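Local coordinates for protein ferredoxin-NADP reductase (PDB 5TR9) that binds FAD and probably passes electrons between NADP(H) and ferredoxin through the flavin, at residues E20-V25 against F35-P40; L53-G58 against D100-D105; G120-M125 against F148-L153; I154-F159 against V188-R193; F229-N234 against G259-E264. One frame throughout, in Å; residues are numbered along the deposited sequence.

Interaction 1: residues E20-V25 against F35-P40; sequences EKILWV and FAISRP
S38 OG donates to E20 OE1 at 2.7 Å, on the anti lone pair of the acid. The same hydroxyl oxygen accepts from the backbone N of K21 at 3.0 Å (angle at H 161°), so one donor bond and one acceptor bond grip it. A chi1 of 54° sets S38 OG between its own N and carbonyl carbon, from where it meets both partners. E20 OE2 lies against P40 CG, and T18 is its polar partner. At the far end W24 lays its indole over A36: the methyl CB sits 3.7 Å from the centroid of the five-membered ring and 29° off its normal, a CH-pi contact. L23 and W24 both face A36, a classic beta bulge in the antiparallel hairpin of strands 17-27 and 32-38, which belongs to the FAD-binding domain. L23 N donates to A36 O at 2.8 Å, and A36 N to W24 O at 3.1 Å, bonds that fix the bulge. On the other face I22 CD1 touches I37 CG2 at 3.8 Å, and V25 lies beside F35, both pointing the same way. Behind them I102 of the neighbouring strand packs on I22 and I37, while F93 meets the F35 ring.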
# COMPACT_ATOMS: atom_id res chain seq x y z
N GLU A 20 -13.37 18.94 3.20
CA GLU A 20 -13.13 18.71 1.79
C GLU A 20 -14.39 18.13 1.14
O GLU A 20 -15.42 17.94 1.79
CB GLU A 20 -11.92 17.80 1.60
CG GLU A 20 -10.64 18.36 2.23
CD GLU A 20 -10.29 19.75 1.73
OE1 GLU A 20 -10.52 20.04 0.53
OE2 GLU A 20 -9.78 20.57 2.54
N LYS A 21 -14.30 17.86 -0.16
CA LYS A 21 -15.43 17.33 -0.92
C LYS A 21 -15.06 16.00 -1.57
O LYS A 21 -13.94 15.84 -2.07
CB LYS A 21 -15.86 18.30 -2.03
CG LYS A 21 -16.36 19.65 -1.54
CD LYS A 21 -17.82 19.59 -1.19
CE LYS A 21 -18.43 20.98 -1.08
NZ LYS A 21 -17.76 21.79 -0.02
N ILE A 22 -16.00 15.06 -1.56
CA ILE A 22 -15.86 13.86 -2.39
C ILE A 22 -15.96 14.28 -3.85
O ILE A 22 -16.92 14.95 -4.25
CB ILE A 22 -16.95 12.83 -2.06
CG1 ILE A 22 -16.89 12.38 -0.60
CG2 ILE A 22 -16.87 11.63 -3.03
CD1 ILE A 22 -15.61 11.69 -0.22
N LEU A 23 -14.96 13.90 -4.65
CA LEU A 23 -15.00 14.22 -6.07
C LEU A 23 -15.63 13.10 -6.90
O LEU A 23 -16.41 13.38 -7.82
CB LEU A 23 -13.59 14.54 -6.58
CG LEU A 23 -12.90 15.68 -5.82
CD1 LEU A 23 -11.50 15.90 -6.37
CD2 LEU A 23 -13.70 16.96 -5.89
N TRP A 24 -15.32 11.85 -6.58
CA TRP A 24 -15.90 10.73 -7.31
C TRP A 24 -15.59 9.45 -6.56
O TRP A 24 -14.62 9.39 -5.79
CB TRP A 24 -15.38 10.65 -8.76
CG TRP A 24 -13.87 10.72 -8.93
CD1 TRP A 24 -13.13 11.82 -9.31
CD2 TRP A 24 -12.93 9.65 -8.79
NE1 TRP A 24 -11.80 11.50 -9.38
CE2 TRP A 24 -11.65 10.16 -9.07
CE3 TRP A 24 -13.05 8.30 -8.45
CZ2 TRP A 24 -10.49 9.38 -9.01
CZ3 TRP A 24 -11.91 7.51 -8.39
CH2 TRP A 24 -10.64 8.06 -8.67
N VAL A 25 -16.41 8.43 -6.80
CA VAL A 25 -16.23 7.10 -6.23
C VAL A 25 -16.31 6.10 -7.37
O VAL A 25 -17.26 6.14 -8.16
CB VAL A 25 -17.30 6.76 -5.17
CG1 VAL A 25 -17.00 5.38 -4.56
CG2 VAL A 25 -17.35 7.85 -4.08
N PHE A 35 -11.54 6.32 -4.50
CA PHE A 35 -12.26 7.58 -4.52
C PHE A 35 -11.27 8.72 -4.37
O PHE A 35 -10.17 8.53 -3.85
CB PHE A 35 -13.36 7.66 -3.44
CG PHE A 35 -12.85 7.56 -2.01
CD1 PHE A 35 -12.66 6.32 -1.41
CD2 PHE A 35 -12.65 8.71 -1.25
CE1 PHE A 35 -12.22 6.22 -0.08
CE2 PHE A 35 -12.21 8.63 0.08
CZ PHE A 35 -12.00 7.38 0.67
N ALA A 36 -11.65 9.89 -4.88
CA ALA A 36 -10.82 11.07 -4.81
C ALA A 36 -11.54 12.15 -4.02
O ALA A 36 -12.78 12.26 -4.09
CB ALA A 36 -10.48 11.60 -6.20
N ILE A 37 -10.76 12.96 -3.31
CA ILE A 37 -11.29 14.10 -2.57
C ILE A 37 -10.46 15.32 -2.93
O ILE A 37 -9.34 15.23 -3.44
CB ILE A 37 -11.27 13.87 -1.04
CG1 ILE A 37 -9.84 13.89 -0.50
CG2 ILE A 37 -11.93 12.53 -0.67
CD1 ILE A 37 -9.77 13.76 1.02
N SER A 38 -11.05 16.50 -2.69
CA SER A 38 -10.31 17.73 -2.92
C SER A 38 -9.12 17.82 -1.97
O SER A 38 -9.15 17.30 -0.84
CB SER A 38 -11.22 18.96 -2.77
OG SER A 38 -11.90 18.97 -1.52
N ARG A 39 -8.06 18.46 -2.45
CA ARG A 39 -6.79 18.54 -1.74
C ARG A 39 -6.48 20.00 -1.46
O ARG A 39 -6.29 20.78 -2.41
CB ARG A 39 -5.65 17.92 -2.56
CG ARG A 39 -4.32 17.99 -1.84
CD ARG A 39 -3.20 17.42 -2.67
NE ARG A 39 -1.95 17.46 -1.91
CZ ARG A 39 -0.83 16.91 -2.34
NH1 ARG A 39 -0.82 16.31 -3.52
NH2 ARG A 39 0.28 16.97 -1.60
N PRO A 40 -6.42 20.42 -0.20
CA PRO A 40 -6.05 21.81 0.07
C PRO A 40 -4.61 22.07 -0.31
O PRO A 40 -3.76 21.17 -0.31
CB PRO A 40 -6.28 21.96 1.58
CG PRO A 40 -6.32 20.62 2.13
CD PRO A 40 -6.71 19.67 1.03

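Interaction 2: residues L53-G58 against D100-D105; sequences LGFYEG and DTILLD. With EDO (1,2-ethanediol), chain D.
L103 and Y56 each set CG anti to the carbonyl carbon and beside their own backbone N (chi1 -49° in L103). The two side chains cross at about a right angle, and the leucine lies over one ring face: L103 CD1 is 4.0 Å from the Y56 centroid, 18° off the normal, a CH-pi contact displaced toward the rim, and L103 CD2 comes within 3.8 Å of Y56 CE2. Y56 OH is hydrogen-bonded to E19 OE2. On the opposite side of the sheet I102 reaches over to F55, with I102 CD1 3.8 Å from F55 CZ, while T101 O approaches the edge of that ring near its plane. L53 CD2 meets L104 CD1 at 3.7 Å. Between these packings G54 and L103 form an antiparallel hydrogen-bonded pair, closed by G54 N to L103 O at 2.9 Å and by the straighter L103 N to G54 O at 2.8 Å (167°). The strands 50-57 and 101-105 are neighbours in the antiparallel sheet of the FAD-binding domain, but their segments here are strongly twisted away from exact antiparallel. One water, accepting from Y56 N at 3.1 Å and donating to T101 O, spans the strands where they part, so two direct backbone bonds and one bridge hold the main chains, and leucine, isoleucine and aromatic packing does the rest.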
# COMPACT_ATOMS: atom_id res chain seq x y z
N LEU A 53 -9.18 10.41 7.64
CA LEU A 53 -10.40 10.92 7.02
C LEU A 53 -11.55 10.75 7.99
O LEU A 53 -11.56 9.80 8.78
CB LEU A 53 -10.72 10.19 5.72
CG LEU A 53 -9.63 10.16 4.65
CD1 LEU A 53 -10.10 9.36 3.42
CD2 LEU A 53 -9.25 11.59 4.26
N GLY A 54 -12.51 11.66 7.92
CA GLY A 54 -13.59 11.63 8.89
C GLY A 54 -14.89 12.14 8.32
O GLY A 54 -14.94 12.73 7.23
N PHE A 55 -15.95 11.90 9.07
CA PHE A 55 -17.26 12.46 8.77
C PHE A 55 -17.87 13.02 10.04
O PHE A 55 -17.66 12.50 11.13
CB PHE A 55 -18.24 11.42 8.19
CG PHE A 55 -17.86 10.89 6.85
CD1 PHE A 55 -18.09 11.64 5.70
CD2 PHE A 55 -17.31 9.63 6.72
CE1 PHE A 55 -17.75 11.14 4.45
CE2 PHE A 55 -16.98 9.11 5.48
CZ PHE A 55 -17.20 9.87 4.34
N TYR A 56 -18.65 14.09 9.87
CA TYR A 56 -19.58 14.48 10.92
C TYR A 56 -20.65 13.41 11.04
O TYR A 56 -21.25 13.01 10.04
CB TYR A 56 -20.22 15.82 10.59
CG TYR A 56 -19.29 17.01 10.48
CD1 TYR A 56 -18.46 17.38 11.53
CD2 TYR A 56 -19.28 17.80 9.33
CE1 TYR A 56 -17.64 18.49 11.43
CE2 TYR A 56 -18.45 18.90 9.22
CZ TYR A 56 -17.63 19.24 10.27
OH TYR A 56 -16.82 20.35 10.18
N GLU A 57 -20.90 12.93 12.26
CA GLU A 57 -21.96 11.96 12.53
C GLU A 57 -22.80 12.51 13.67
O GLU A 57 -22.38 12.44 14.82
CB GLU A 57 -21.39 10.59 12.89
CG GLU A 57 -21.16 9.65 11.73
CD GLU A 57 -21.15 8.20 12.19
OE1 GLU A 57 -21.78 7.35 11.51
OE2 GLU A 57 -20.53 7.90 13.23
N GLY A 58 -23.97 13.06 13.36
CA GLY A 58 -24.75 13.70 14.40
C GLY A 58 -23.92 14.82 15.01
O GLY A 58 -23.30 15.61 14.29
N ASP A 100 -20.44 15.50 -1.46
CA ASP A 100 -20.54 15.28 -0.02
C ASP A 100 -19.29 15.78 0.69
O ASP A 100 -18.18 15.76 0.14
CB ASP A 100 -20.75 13.80 0.29
CG ASP A 100 -22.13 13.28 -0.09
OD1 ASP A 100 -23.03 14.09 -0.43
OD2 ASP A 100 -22.31 12.04 -0.04
N THR A 101 -19.47 16.21 1.94
CA THR A 101 -18.37 16.69 2.76
C THR A 101 -17.64 15.51 3.40
O THR A 101 -18.27 14.61 3.96
CB THR A 101 -18.89 17.62 3.86
OG1 THR A 101 -19.37 18.83 3.27
CG2 THR A 101 -17.78 17.95 4.85
N ILE A 102 -16.31 15.54 3.33
CA ILE A 102 -15.46 14.61 4.05
C ILE A 102 -14.38 15.44 4.73
O ILE A 102 -13.97 16.48 4.22
CB ILE A 102 -14.87 13.52 3.11
CG1 ILE A 102 -14.14 12.43 3.91
CG2 ILE A 102 -13.94 14.14 2.05
CD1 ILE A 102 -13.87 11.16 3.09
N LEU A 103 -13.96 14.99 5.92
CA LEU A 103 -13.01 15.74 6.73
C LEU A 103 -11.62 15.16 6.55
O LEU A 103 -11.44 13.94 6.52
CB LEU A 103 -13.40 15.68 8.21
CG LEU A 103 -14.86 16.00 8.54
CD1 LEU A 103 -15.05 15.99 10.04
CD2 LEU A 103 -15.24 17.34 7.95
N LEU A 104 -10.62 16.04 6.41
CA LEU A 104 -9.23 15.65 6.18
C LEU A 104 -8.37 16.21 7.31
O LEU A 104 -8.20 17.43 7.42
CB LEU A 104 -8.75 16.17 4.82
CG LEU A 104 -7.27 15.94 4.47
CD1 LEU A 104 -6.96 14.45 4.36
CD2 LEU A 104 -6.95 16.68 3.19
N ASP A 105 -7.83 15.32 8.14
CA ASP A 105 -6.88 15.76 9.16
C ASP A 105 -5.71 16.46 8.49
O ASP A 105 -5.25 16.04 7.43
CB ASP A 105 -6.40 14.54 9.97
CG ASP A 105 -5.57 14.92 11.17
OD1 ASP A 105 -4.46 15.47 11.01
OD2 ASP A 105 -6.04 14.68 12.31
C1 EDO D . -20.41 9.64 16.84
O1 EDO D . -21.30 10.76 16.83
C2 EDO D . -20.21 9.15 18.27
O2 EDO D . -19.74 10.23 19.09
O HOH W 1 -19.18 14.97 6.99

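Interaction 3: residues G120-M125 against F148-L153; sequences GKDLVM and FDTVNL
L123 CB lies over one face of the F148 ring, displaced toward the rim and 4.0 Å from F148 CG, while K121 O meets that ring at its edge, in plane. F148 is the first residue to leave helical angles after the helix 142-147, so the ring sits where the chain turns into strand 150-157. Next to it D149 N donates to K121 O at 2.9 Å. Further along, the strands 122-128 and 150-157 run parallel, joined by a crossover through the helices 133-139 and 142-147, as in the Rossmann-like NAD-binding domain of this family. On the face carrying D122 and N152, the polar groups are chained: T150 OG1 donates to D122 OD1 at 2.7 Å and accepts from N152 ND2 at 3.0 Å. In N152 chi1 sets CG beside the backbone N, and chi2 (-86°) then turns ND2 to L123 O at 3.0 Å, from 50° above the carbonyl plane. N152 N reaches that oxygen at 2.9 Å, nearly along the C=O axis. On the other face M125 CE packs on V151 CG1 at 3.7 Å. L123 O thus takes two donors from one residue, and N152 OD1 is turned to R186, so the buried amide is satisfied at both ends and its rotation is fixed by three partners.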
# COMPACT_ATOMS: atom_id res chain seq x y z
N GLY A 120 20.62 2.15 -4.69
CA GLY A 120 21.34 1.07 -5.32
C GLY A 120 20.91 -0.32 -4.90
O GLY A 120 21.37 -1.30 -5.50
N LYS A 121 20.04 -0.42 -3.90
CA LYS A 121 19.55 -1.71 -3.45
C LYS A 121 18.36 -2.14 -4.29
O LYS A 121 17.81 -1.37 -5.08
CB LYS A 121 19.15 -1.64 -1.98
CG LYS A 121 20.26 -1.12 -1.06
CD LYS A 121 21.43 -2.07 -1.03
CE LYS A 121 22.51 -1.59 -0.06
NZ LYS A 121 23.73 -2.45 -0.16
N ASP A 122 17.96 -3.40 -4.12
CA ASP A 122 16.74 -3.91 -4.73
C ASP A 122 15.60 -3.73 -3.75
O ASP A 122 15.60 -4.34 -2.67
CB ASP A 122 16.90 -5.38 -5.10
CG ASP A 122 17.99 -5.59 -6.12
OD1 ASP A 122 17.87 -5.03 -7.24
OD2 ASP A 122 19.00 -6.26 -5.81
N LEU A 123 14.62 -2.91 -4.11
CA LEU A 123 13.49 -2.61 -3.23
C LEU A 123 12.37 -3.61 -3.48
O LEU A 123 11.90 -3.76 -4.61
CB LEU A 123 12.99 -1.18 -3.48
CG LEU A 123 11.85 -0.70 -2.60
CD1 LEU A 123 12.36 -0.60 -1.15
CD2 LEU A 123 11.32 0.63 -3.12
N VAL A 124 11.93 -4.30 -2.42
CA VAL A 124 10.90 -5.33 -2.54
C VAL A 124 9.74 -4.97 -1.61
O VAL A 124 9.89 -4.99 -0.38
CB VAL A 124 11.45 -6.73 -2.23
CG1 VAL A 124 10.32 -7.79 -2.32
CG2 VAL A 124 12.61 -7.09 -3.18
N MET A 125 8.59 -4.66 -2.20
CA MET A 125 7.40 -4.26 -1.46
C MET A 125 6.44 -5.45 -1.39
O MET A 125 6.03 -5.97 -2.43
CB MET A 125 6.75 -3.04 -2.12
CG MET A 125 7.66 -1.81 -2.08
SD MET A 125 7.08 -0.43 -3.09
CE MET A 125 7.30 -1.16 -4.70
N PHE A 148 16.74 3.08 -6.84
CA PHE A 148 16.88 1.66 -6.55
C PHE A 148 17.16 0.89 -7.83
O PHE A 148 16.70 1.27 -8.91
CB PHE A 148 15.64 1.14 -5.82
CG PHE A 148 15.47 1.77 -4.46
CD1 PHE A 148 16.26 1.34 -3.40
CD2 PHE A 148 14.61 2.84 -4.26
CE1 PHE A 148 16.17 1.93 -2.16
CE2 PHE A 148 14.51 3.44 -3.00
CZ PHE A 148 15.29 2.98 -1.95
N ASP A 149 17.98 -0.16 -7.72
CA ASP A 149 18.39 -0.91 -8.90
C ASP A 149 17.22 -1.66 -9.53
O ASP A 149 17.13 -1.77 -10.76
CB ASP A 149 19.52 -1.87 -8.54
CG ASP A 149 20.89 -1.21 -8.60
OD1 ASP A 149 20.97 0.04 -8.71
OD2 ASP A 149 21.89 -1.95 -8.53
N THR A 150 16.35 -2.23 -8.70
CA THR A 150 15.08 -2.78 -9.15
C THR A 150 14.02 -2.39 -8.13
O THR A 150 14.32 -2.15 -6.96
CB THR A 150 15.10 -4.32 -9.31
OG1 THR A 150 15.30 -4.94 -8.03
CG2 THR A 150 16.20 -4.77 -10.26
N VAL A 151 12.77 -2.31 -8.60
CA VAL A 151 11.62 -2.01 -7.76
C VAL A 151 10.62 -3.12 -8.00
O VAL A 151 10.26 -3.40 -9.15
CB VAL A 151 11.02 -0.63 -8.09
CG1 VAL A 151 9.80 -0.38 -7.25
CG2 VAL A 151 12.06 0.47 -7.83
N ASN A 152 10.21 -3.80 -6.93
CA ASN A 152 9.47 -5.05 -7.03
C ASN A 152 8.26 -4.98 -6.11
O ASN A 152 8.40 -4.60 -4.95
CB ASN A 152 10.35 -6.24 -6.63
CG ASN A 152 11.68 -6.25 -7.38
OD1 ASN A 152 11.77 -6.78 -8.49
ND2 ASN A 152 12.71 -5.64 -6.79
N LEU A 153 7.09 -5.34 -6.62
CA LEU A 153 5.87 -5.26 -5.85
C LEU A 153 5.17 -6.61 -5.91
O LEU A 153 4.87 -7.10 -7.01
CB LEU A 153 4.97 -4.14 -6.37
CG LEU A 153 3.62 -3.96 -5.67
CD1 LEU A 153 3.78 -3.70 -4.20
CD2 LEU A 153 2.84 -2.82 -6.36

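Interaction 4: residues I154-F159 against V188-R193; sequences IHSVSF and VPVTTR
This is a parallel pairing of strands 150-157 and 185-191 in the central sheet of the NAD-binding domain, and the evidence lies in the backbone. H155 N donates to V188 O, V190 N to H155 O, V157 N to V190 O at 2.9 Å and T192 N to V157 O at 2.8 Å; R193 N, held by a lone pair of S158 O at 3.0 Å, carries the pairing into the loops. On the face of I154, V188 and V190 the side chains are largely apolar: I154 CG2 meets V190 CG2 at 3.8 Å, and I154 lies alongside V188. S156 is the exception, its OG, anti to the backbone N (chi1 169°), 3.3 Å from T192 CG2. At the loop end a water joins S158 OG at 2.8 Å to T192 OG1 at 2.6 Å, and R193 CB stands over a face of the F159 ring, a CH-pi contact 26° off its normal. On the other face H155 sends NE2 to G129 O, and V157 CG1 lies over one face of that ring, toward its rim. Strand 122-128 borders 150-157 on its far edge, helix 205-210 packs I205 on I154 and S156 and L208 on V190, and the short strand 200-201 flanks 185-191.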
# COMPACT_ATOMS: atom_id res chain seq x y z
N ILE A 154 4.92 -7.20 -4.75
CA ILE A 154 4.22 -8.48 -4.62
C ILE A 154 2.90 -8.18 -3.93
O ILE A 154 2.89 -7.74 -2.77
CB ILE A 154 5.04 -9.50 -3.82
CG1 ILE A 154 6.36 -9.89 -4.51
CG2 ILE A 154 4.22 -10.79 -3.62
CD1 ILE A 154 7.44 -8.84 -4.54
N HIS A 155 1.77 -8.39 -4.63
CA HIS A 155 0.44 -8.11 -4.07
C HIS A 155 -0.32 -9.41 -3.87
O HIS A 155 -0.72 -10.07 -4.84
CB HIS A 155 -0.36 -7.16 -4.96
CG HIS A 155 -1.64 -6.69 -4.34
ND1 HIS A 155 -2.74 -6.31 -5.09
CD2 HIS A 155 -2.00 -6.53 -3.04
CE1 HIS A 155 -3.71 -5.92 -4.28
NE2 HIS A 155 -3.29 -6.05 -3.03
N SER A 156 -0.55 -9.77 -2.60
CA SER A 156 -1.31 -10.96 -2.22
C SER A 156 -2.76 -10.59 -1.94
O SER A 156 -3.03 -9.66 -1.17
CB SER A 156 -0.67 -11.61 -0.99
OG SER A 156 -1.51 -12.61 -0.41
N VAL A 157 -3.69 -11.35 -2.53
CA VAL A 157 -5.11 -11.26 -2.24
C VAL A 157 -5.65 -12.69 -2.23
O VAL A 157 -4.95 -13.63 -2.59
CB VAL A 157 -5.87 -10.42 -3.29
CG1 VAL A 157 -5.33 -8.98 -3.31
CG2 VAL A 157 -5.75 -11.07 -4.66
N SER A 158 -6.92 -12.84 -1.86
CA SER A 158 -7.49 -14.19 -1.85
C SER A 158 -7.88 -14.67 -3.25
O SER A 158 -7.60 -15.83 -3.61
CB SER A 158 -8.72 -14.23 -0.94
OG SER A 158 -8.36 -14.02 0.42
N PHE A 159 -8.55 -13.83 -4.03
CA PHE A 159 -9.11 -14.21 -5.32
C PHE A 159 -8.71 -13.19 -6.38
O PHE A 159 -8.53 -12.01 -6.06
CB PHE A 159 -10.64 -14.31 -5.24
CG PHE A 159 -11.12 -15.41 -4.34
CD1 PHE A 159 -11.25 -16.70 -4.82
CD2 PHE A 159 -11.36 -15.17 -2.99
CE1 PHE A 159 -11.66 -17.74 -3.99
CE2 PHE A 159 -11.77 -16.19 -2.15
CZ PHE A 159 -11.92 -17.47 -2.65
N VAL A 188 4.35 -8.96 -9.15
CA VAL A 188 4.02 -10.37 -8.95
C VAL A 188 2.68 -10.45 -8.22
O VAL A 188 2.62 -10.16 -7.02
CB VAL A 188 5.11 -11.09 -8.15
CG1 VAL A 188 4.72 -12.55 -7.93
CG2 VAL A 188 6.45 -11.00 -8.89
N PRO A 189 1.59 -10.82 -8.89
CA PRO A 189 0.33 -11.04 -8.18
C PRO A 189 0.33 -12.41 -7.52
O PRO A 189 0.85 -13.38 -8.07
CB PRO A 189 -0.72 -10.94 -9.29
CG PRO A 189 -0.01 -11.39 -10.53
CD PRO A 189 1.46 -11.00 -10.35
N VAL A 190 -0.27 -12.47 -6.34
CA VAL A 190 -0.40 -13.71 -5.57
C VAL A 190 -1.86 -13.88 -5.20
O VAL A 190 -2.46 -12.96 -4.65
CB VAL A 190 0.47 -13.68 -4.30
CG1 VAL A 190 0.19 -14.88 -3.42
CG2 VAL A 190 1.95 -13.62 -4.64
N THR A 191 -2.46 -15.03 -5.52
CA THR A 191 -3.82 -15.30 -5.07
C THR A 191 -3.79 -16.51 -4.15
O THR A 191 -3.47 -17.62 -4.59
CB THR A 191 -4.78 -15.50 -6.25
OG1 THR A 191 -4.29 -16.52 -7.13
CG2 THR A 191 -4.92 -14.20 -7.04
N THR A 192 -4.11 -16.29 -2.87
CA THR A 192 -3.90 -17.34 -1.88
C THR A 192 -4.98 -18.41 -1.88
O THR A 192 -4.73 -19.53 -1.40
CB THR A 192 -3.79 -16.74 -0.48
OG1 THR A 192 -5.05 -16.15 -0.12
CG2 THR A 192 -2.70 -15.69 -0.44
N ARG A 193 -6.18 -18.12 -2.39
CA ARG A 193 -7.29 -19.06 -2.30
C ARG A 193 -7.83 -19.46 -3.66
O ARG A 193 -8.88 -20.11 -3.74
CB ARG A 193 -8.42 -18.47 -1.44
CG ARG A 193 -7.93 -18.03 -0.06
CD ARG A 193 -9.08 -17.77 0.89
NE ARG A 193 -9.85 -18.97 1.24
CZ ARG A 193 -9.54 -19.81 2.22
NH1 ARG A 193 -10.34 -20.85 2.49
NH2 ARG A 193 -8.44 -19.63 2.95
O HOH W 2 -5.70 -13.99 1.26

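Interaction 5: residues F229-N234 against G259-E264; sequences FMICGN and GQIMME
F229 N donates to Q260 O at 2.7 Å, nearly straight (171°), the shortest polar bond between the segments 229-234 and 259-264, made just ahead of strand 261-265. Strands 227-233 and 261-265 form a beta-alpha-beta unit with helix 235-247 as the crossover, and run parallel at 13° in the sheet of the NAD-binding domain. The ladder goes on with M262 N to F229 O at 2.9 Å, I231 N to M262 O at 2.8 Å and E264 N to I231 O at 2.9 Å. Helix 235-247 covers the face of I231 and I261, whose side chains cross, with I231 CD1 3.7 Å from I261 CG2; I231 CB meets M263 CB. N234 opens that helix as its N-cap, OD1 accepting from M237 N. The E264 side chain comes to about 4 Å from the bound FAD, so this strand end borders the flavin site. On the other face the two methionines lie side by side, pointing the same way; M230 bends at its last torsion (chi3 73°), and its CE touches M262 SD at 4.0 Å.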
# COMPACT_ATOMS: atom_id res chain seq x y z
N PHE A 229 13.29 -4.50 2.16
CA PHE A 229 11.88 -4.90 2.16
C PHE A 229 11.00 -3.85 2.81
O PHE A 229 11.36 -3.26 3.83
CB PHE A 229 11.67 -6.21 2.93
CG PHE A 229 12.21 -7.44 2.25
CD1 PHE A 229 11.47 -8.10 1.29
CD2 PHE A 229 13.46 -7.95 2.61
CE1 PHE A 229 11.95 -9.25 0.66
CE2 PHE A 229 13.95 -9.11 1.98
CZ PHE A 229 13.19 -9.76 1.01
N MET A 230 9.80 -3.67 2.25
CA MET A 230 8.73 -2.93 2.92
C MET A 230 7.51 -3.83 2.96
O MET A 230 7.23 -4.54 1.99
CB MET A 230 8.42 -1.63 2.19
CG MET A 230 9.67 -0.78 1.92
SD MET A 230 9.28 0.74 1.05
CE MET A 230 8.49 1.68 2.37
N ILE A 231 6.80 -3.83 4.08
CA ILE A 231 5.69 -4.76 4.30
C ILE A 231 4.48 -3.97 4.74
O ILE A 231 4.55 -3.22 5.72
CB ILE A 231 6.02 -5.81 5.38
CG1 ILE A 231 7.43 -6.37 5.22
CG2 ILE A 231 4.95 -6.92 5.35
CD1 ILE A 231 7.84 -7.25 6.41
N CYS A 232 3.34 -4.19 4.07
CA CYS A 232 2.10 -3.55 4.50
C CYS A 232 0.94 -4.49 4.19
O CYS A 232 0.70 -4.81 3.03
CB CYS A 232 1.89 -2.19 3.81
SG CYS A 232 0.42 -1.30 4.43
N GLY A 233 0.22 -4.92 5.22
CA GLY A 233 -0.81 -5.92 4.99
C GLY A 233 -1.55 -6.22 6.27
O GLY A 233 -1.44 -5.49 7.25
N ASN A 234 -2.32 -7.31 6.25
CA ASN A 234 -3.06 -7.65 7.46
C ASN A 234 -2.07 -7.98 8.58
O ASN A 234 -0.94 -8.42 8.32
CB ASN A 234 -4.07 -8.79 7.21
CG ASN A 234 -3.42 -10.08 6.76
OD1 ASN A 234 -2.86 -10.83 7.56
ND2 ASN A 234 -3.57 -10.40 5.46
N GLY A 259 19.48 -1.82 8.67
CA GLY A 259 18.49 -2.86 8.57
C GLY A 259 18.03 -3.08 7.14
O GLY A 259 18.57 -2.53 6.18
N GLN A 260 17.02 -3.93 7.02
CA GLN A 260 16.49 -4.24 5.70
C GLN A 260 14.97 -4.30 5.66
O GLN A 260 14.42 -4.69 4.63
CB GLN A 260 17.06 -5.59 5.19
CG GLN A 260 18.61 -5.66 5.10
CD GLN A 260 19.28 -6.00 6.43
OE1 GLN A 260 18.69 -6.64 7.29
NE2 GLN A 260 20.51 -5.54 6.61
N ILE A 261 14.27 -3.95 6.74
CA ILE A 261 12.82 -4.13 6.79
C ILE A 261 12.14 -2.88 7.35
O ILE A 261 12.51 -2.40 8.42
CB ILE A 261 12.42 -5.34 7.65
CG1 ILE A 261 13.15 -6.61 7.21
CG2 ILE A 261 10.92 -5.56 7.61
CD1 ILE A 261 12.98 -7.74 8.21
N MET A 262 11.12 -2.40 6.64
CA MET A 262 10.14 -1.45 7.16
C MET A 262 8.77 -2.10 7.08
O MET A 262 8.48 -2.79 6.11
CB MET A 262 10.11 -0.15 6.37
CG MET A 262 11.40 0.62 6.39
SD MET A 262 11.31 1.99 5.22
CE MET A 262 12.99 2.59 5.35
N MET A 263 7.93 -1.85 8.08
CA MET A 263 6.62 -2.51 8.08
C MET A 263 5.57 -1.62 8.74
O MET A 263 5.87 -0.79 9.60
CB MET A 263 6.70 -3.86 8.79
CG MET A 263 7.12 -3.78 10.22
SD MET A 263 7.43 -5.45 10.84
CE MET A 263 7.83 -5.11 12.55
N GLU A 264 4.32 -1.81 8.30
CA GLU A 264 3.18 -1.09 8.84
C GLU A 264 1.95 -1.97 8.68
O GLU A 264 1.70 -2.47 7.58
CB GLU A 264 3.00 0.24 8.10
CG GLU A 264 1.83 1.09 8.55
CD GLU A 264 1.72 2.34 7.67
OE1 GLU A 264 0.90 2.32 6.73
OE2 GLU A 264 2.47 3.31 7.91

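How the interactions relate
Interactions 1 and 2 share the antiparallel sheet of the FAD-binding domain, where strands 17-27 and 101-105 are neighbours: E20 N lies 2.7 Å from I102 O, probably hydrogen-bonded. Interactions 3, 4 and 5 lie in the parallel sheet, the first two on the same strand 150-157, with M125 O probably accepting from I154 N, and interactions 3 and 5 meet through V124 O and M230 N. The two groups do not touch; interactions 2 and 5 come nearest, about 13 Å between atoms. Interactions 2, 4 and 5 are mostly buried, 1 and 3 partly. Side-chain hydrogen bonds cross directly in 1 and 3; in 2 a water extends the backbone pairing, in 4 a water joins two side-chain hydroxyls, and 5 relies on backbone bonds and apolar packing.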